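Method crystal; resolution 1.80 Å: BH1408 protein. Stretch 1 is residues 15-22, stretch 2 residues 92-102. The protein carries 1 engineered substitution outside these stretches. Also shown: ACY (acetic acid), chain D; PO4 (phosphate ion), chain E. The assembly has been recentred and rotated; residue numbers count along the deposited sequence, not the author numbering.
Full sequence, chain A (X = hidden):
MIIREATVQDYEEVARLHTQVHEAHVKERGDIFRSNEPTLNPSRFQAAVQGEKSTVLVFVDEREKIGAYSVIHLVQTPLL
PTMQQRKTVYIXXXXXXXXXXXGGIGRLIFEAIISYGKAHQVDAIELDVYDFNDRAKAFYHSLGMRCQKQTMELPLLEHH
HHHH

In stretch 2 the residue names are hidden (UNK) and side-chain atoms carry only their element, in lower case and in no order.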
# COMPACT_ATOMS: atom_id res chain seq x y z
N ALA A 15 17.91 -3.99 -16.48
CA ALA A 15 18.17 -4.81 -15.29
C ALA A 15 19.24 -4.20 -14.38
O ALA A 15 19.12 -4.20 -13.15
CB ALA A 15 18.53 -6.25 -15.69
N ARG A 16 20.29 -3.67 -15.00
CA ARG A 16 21.39 -3.06 -14.26
C ARG A 16 20.90 -1.88 -13.43
O ARG A 16 21.23 -1.74 -12.24
CB ARG A 16 22.49 -2.61 -15.23
CG ARG A 16 23.66 -1.90 -14.55
CD ARG A 16 24.73 -1.49 -15.56
NE ARG A 16 24.26 -0.47 -16.50
CZ ARG A 16 24.33 0.84 -16.28
NH1 ARG A 16 24.83 1.29 -15.13
NH2 ARG A 16 23.89 1.70 -17.19
N LEU A 17 20.08 -1.05 -14.05
CA LEU A 17 19.45 0.07 -13.34
C LEU A 17 18.54 -0.41 -12.21
O LEU A 17 18.55 0.15 -11.13
CB LEU A 17 18.65 0.95 -14.30
CG LEU A 17 19.39 2.09 -15.00
CD1 LEU A 17 20.80 1.73 -15.44
CD2 LEU A 17 18.56 2.54 -16.20
N HIS A 18 17.75 -1.45 -12.48
CA HIS A 18 16.86 -1.96 -11.44
C HIS A 18 17.66 -2.43 -10.23
O HIS A 18 17.26 -2.22 -9.08
CB HIS A 18 15.99 -3.10 -11.97
CG HIS A 18 15.01 -3.62 -10.96
ND1 HIS A 18 15.30 -4.66 -10.11
CD2 HIS A 18 13.74 -3.23 -10.67
CE1 HIS A 18 14.25 -4.90 -9.33
NE2 HIS A 18 13.30 -4.04 -9.65
N THR A 19 18.81 -3.03 -10.50
CA THR A 19 19.68 -3.54 -9.44
C THR A 19 20.25 -2.44 -8.53
O THR A 19 20.32 -2.65 -7.31
CB THR A 19 20.80 -4.43 -10.03
OG1 THR A 19 20.19 -5.60 -10.57
CG2 THR A 19 21.80 -4.84 -8.94
N GLN A 20 20.66 -1.30 -9.10
CA GLN A 20 21.09 -0.17 -8.28
C GLN A 20 20.03 0.14 -7.22
O GLN A 20 20.34 0.23 -6.03
CB GLN A 20 21.32 1.09 -9.13
CG GLN A 20 22.42 0.99 -10.14
CD GLN A 20 22.54 2.24 -11.00
OE1 GLN A 20 21.85 3.24 -10.77
NE2 GLN A 20 23.42 2.19 -11.99
N VAL A 21 18.79 0.29 -7.67
CA VAL A 21 17.71 0.62 -6.75
C VAL A 21 17.39 -0.54 -5.81
O VAL A 21 17.18 -0.34 -4.61
CB VAL A 21 16.44 1.11 -7.50
CG1 VAL A 21 15.24 1.18 -6.56
CG2 VAL A 21 16.69 2.48 -8.14
N HIS A 22 17.40 -1.77 -6.33
CA HIS A 22 17.13 -2.91 -5.48
C HIS A 22 18.14 -3.01 -4.35
O HIS A 22 17.77 -3.19 -3.19
CB HIS A 22 17.10 -4.24 -6.22
CG HIS A 22 16.59 -5.35 -5.38
ND1 HIS A 22 15.27 -5.41 -4.97
CD2 HIS A 22 17.21 -6.41 -4.80
CE1 HIS A 22 15.10 -6.48 -4.21
NE2 HIS A 22 16.26 -7.10 -4.09
N UNK A 92 5.19 1.13 -11.27
CA UNK A 92 5.81 0.06 -10.50
C UNK A 92 7.33 0.21 -10.40
O UNK A 92 7.95 -0.25 -9.45
c UNK A 92 5.43 -1.31 -11.08
o UNK A 92 5.94 -1.45 -12.39
N UNK A 93 7.92 0.89 -11.38
CA UNK A 93 9.35 1.15 -11.37
C UNK A 93 9.65 2.50 -12.03
O UNK A 93 9.02 2.86 -13.03
o UNK A 93 8.89 -2.00 -12.07
o UNK A 93 10.53 -1.73 -10.62
c UNK A 93 9.83 -1.33 -11.57
c UNK A 93 10.11 0.06 -12.13
N UNK A 94 10.60 3.23 -11.48
CA UNK A 94 11.16 4.39 -12.17
C UNK A 94 12.57 4.62 -11.65
O UNK A 94 12.76 5.15 -10.55
c UNK A 94 11.79 7.65 -12.51
c UNK A 94 10.28 5.64 -12.00
c UNK A 94 10.53 6.85 -12.91
c UNK A 94 9.33 7.78 -12.95
N UNK A 95 13.55 4.25 -12.47
CA UNK A 95 14.95 4.31 -12.06
C UNK A 95 15.76 5.21 -12.97
O UNK A 95 15.65 5.11 -14.19
s UNK A 95 14.63 1.63 -11.20
c UNK A 95 15.57 2.91 -12.07
N UNK A 96 16.55 6.09 -12.38
CA UNK A 96 17.53 6.87 -13.12
C UNK A 96 18.90 6.39 -12.66
O UNK A 96 19.13 6.24 -11.47
c UNK A 96 15.99 8.88 -13.26
c UNK A 96 17.38 8.38 -12.85
c UNK A 96 18.47 9.17 -13.56
N UNK A 97 19.77 6.09 -13.62
CA UNK A 97 21.12 5.61 -13.36
C UNK A 97 21.81 6.56 -12.39
O UNK A 97 21.86 7.77 -12.64
o UNK A 97 23.81 4.75 -13.49
c UNK A 97 21.89 5.57 -14.70
c UNK A 97 23.26 4.90 -14.60
o UNK A 97 23.81 4.53 -15.66
N UNK A 98 22.34 6.01 -11.29
CA UNK A 98 23.00 6.79 -10.23
C UNK A 98 23.92 7.90 -10.75
O UNK A 98 23.94 9.00 -10.21
c UNK A 98 23.03 4.96 -8.44
o UNK A 98 24.97 3.55 -8.43
o UNK A 98 23.46 3.20 -6.87
c UNK A 98 23.82 5.88 -9.31
c UNK A 98 23.88 3.83 -7.87
N UNK A 99 24.67 7.61 -11.80
CA UNK A 99 25.67 8.54 -12.31
C UNK A 99 25.11 9.59 -13.28
O UNK A 99 25.82 10.51 -13.68
c UNK A 99 27.34 6.67 -12.14
c UNK A 99 26.81 7.79 -13.03
o UNK A 99 26.31 7.23 -14.26
N UNK A 100 23.84 9.44 -13.65
CA UNK A 100 23.24 10.35 -14.62
C UNK A 100 22.26 11.32 -13.95
O UNK A 100 21.61 12.12 -14.62
c UNK A 100 22.53 9.58 -15.72
c UNK A 100 23.63 10.65 -18.97
n UNK A 100 24.21 10.59 -17.78
n UNK A 100 23.37 9.54 -19.64
c UNK A 100 24.62 9.35 -17.12
n UNK A 100 23.30 11.82 -19.49
c UNK A 100 23.43 8.62 -16.51
N UNK A 101 22.17 11.25 -12.63
CA UNK A 101 21.24 12.09 -11.89
C UNK A 101 21.63 13.57 -11.85
O UNK A 101 22.81 13.92 -11.99
c UNK A 101 21.04 11.54 -10.48
n UNK A 101 20.42 7.58 -7.07
c UNK A 101 19.73 7.33 -8.18
n UNK A 101 19.70 8.23 -9.15
n UNK A 101 19.08 6.19 -8.30
c UNK A 101 20.32 10.20 -10.46
c UNK A 101 20.38 9.52 -9.11
N UNK A 102 20.61 14.43 -11.71
CA UNK A 102 20.80 15.86 -11.52
C UNK A 102 20.67 16.67 -12.80
O UNK A 102 21.04 17.85 -12.83
C ACY D . 17.10 12.78 -11.76
O ACY D . 17.97 13.52 -11.24
OXT ACY D . 16.96 12.63 -12.99
CH3 ACY D . 16.17 12.02 -10.85
P PO4 E . 8.48 3.58 -7.83
O1 PO4 E . 9.44 2.62 -8.49
O2 PO4 E . 9.23 4.63 -7.04
O3 PO4 E . 7.65 4.26 -8.88
O4 PO4 E . 7.56 2.80 -6.91
O HOH W 1 22.74 0.73 -5.11

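Position 92 carries one carbon and then one oxygen, with nothing of stretch 1 in reach; a lone hydroxyl on CB identifies Ser92. Position 93 has two carbons, the second bearing two oxygens, a short carboxylate. CA-to-CB points toward the helix, and one oxygen lies near the plane of the His18 ring, at its edge. The residue is Asp93, and that contact is His18 CD2 to Asp93 OD2 at 3.5 Å, an approach to a ring carbon. On its backbone side, Asp93 CA lies 3.2 Å from O1 of the phosphate ion.

Position 94 shows four carbons forked at the second; CA-to-CB points away from the helix, the reverse of position 93. This is Leu94, whose backbone N gives a weak hydrogen bond to phosphate O1 at 3.3 Å.

At position 95 one carbon is followed by a sulfur, and CA-to-CB again points toward the helix; the sulfur meets Val21 and His18. Sulfur directly on CB means Cys95. Its SG packs 3.8 Å from Val21 CG2 and 4.2 Å from His18 CA, while its CB lies 4.3 Å from Leu17 CB. With chi1 at -50° (m), this small, buried side chain fits against the helix surface. Position 96 has a CB carrying two further carbons and pointing away; three carbons branched at CB give Val96, the last residue of the strand.

Position 97 repeats the two-carbon carboxylate pattern, and its two oxygens meet Gln20 and Arg16, so it is Asp97. Its CA-to-CB bond runs sideways, but the t rotamer (chi1 -172°) brings the end closer to the helix. OD1 accepts a hydrogen bond from Gln20 NE2 at 3.0 Å and 169°; OD2 forms a salt bridge with Arg16 NH2 at 3.2 Å, supplemented by a weak hydrogen bond from Arg16 NH1 to Asp97 OD2 at 3.4 Å. Leu17 CD1 rests 4.1 Å from Asp97 CB.

Position 98 has three carbons, the third bearing two oxygens, and its backbone N meets Gln20: Glu98. That N donates to Gln20 OE1 at 2.9 Å and 168°. A water donates to both Gln20 O (2.6 Å) and Glu98 OE1 (3.1 Å), bridging the two residues.

Position 99 has a CB bearing one oxygen and one carbon, without contact to stretch 1, hence Thr99. Position 100 shows three carbons, a nitrogen and a carbon with two more nitrogens, a guanidinium out of reach of stretch 1: Arg100. Position 101 repeats that pattern, but its guanidinium comes near Val21. This is Arg101, with NH2 4.4 Å from Val21 CG2; its NE also makes a weak hydrogen bond to Val96 O at 3.1 Å. Position 102 has no side-chain atoms and is Gly102; phi/psi of 97/14 would jam a CB against the preceding carbonyl oxygen.

The helix crosses the strand at 94°, with axes 8.0 Å apart at closest approach. Cys95 supplies apolar packing against Leu17 and Val21. Beyond the strand, Gln20 uses both ends of its amide, giving NE2 to Asp97 OD1 and accepting Glu98 N at OE1, while Arg16 adds charge pairing. Together the stretches bury 465 Å².

Stretch 2, residues 92-102: SDLCVDETRRG
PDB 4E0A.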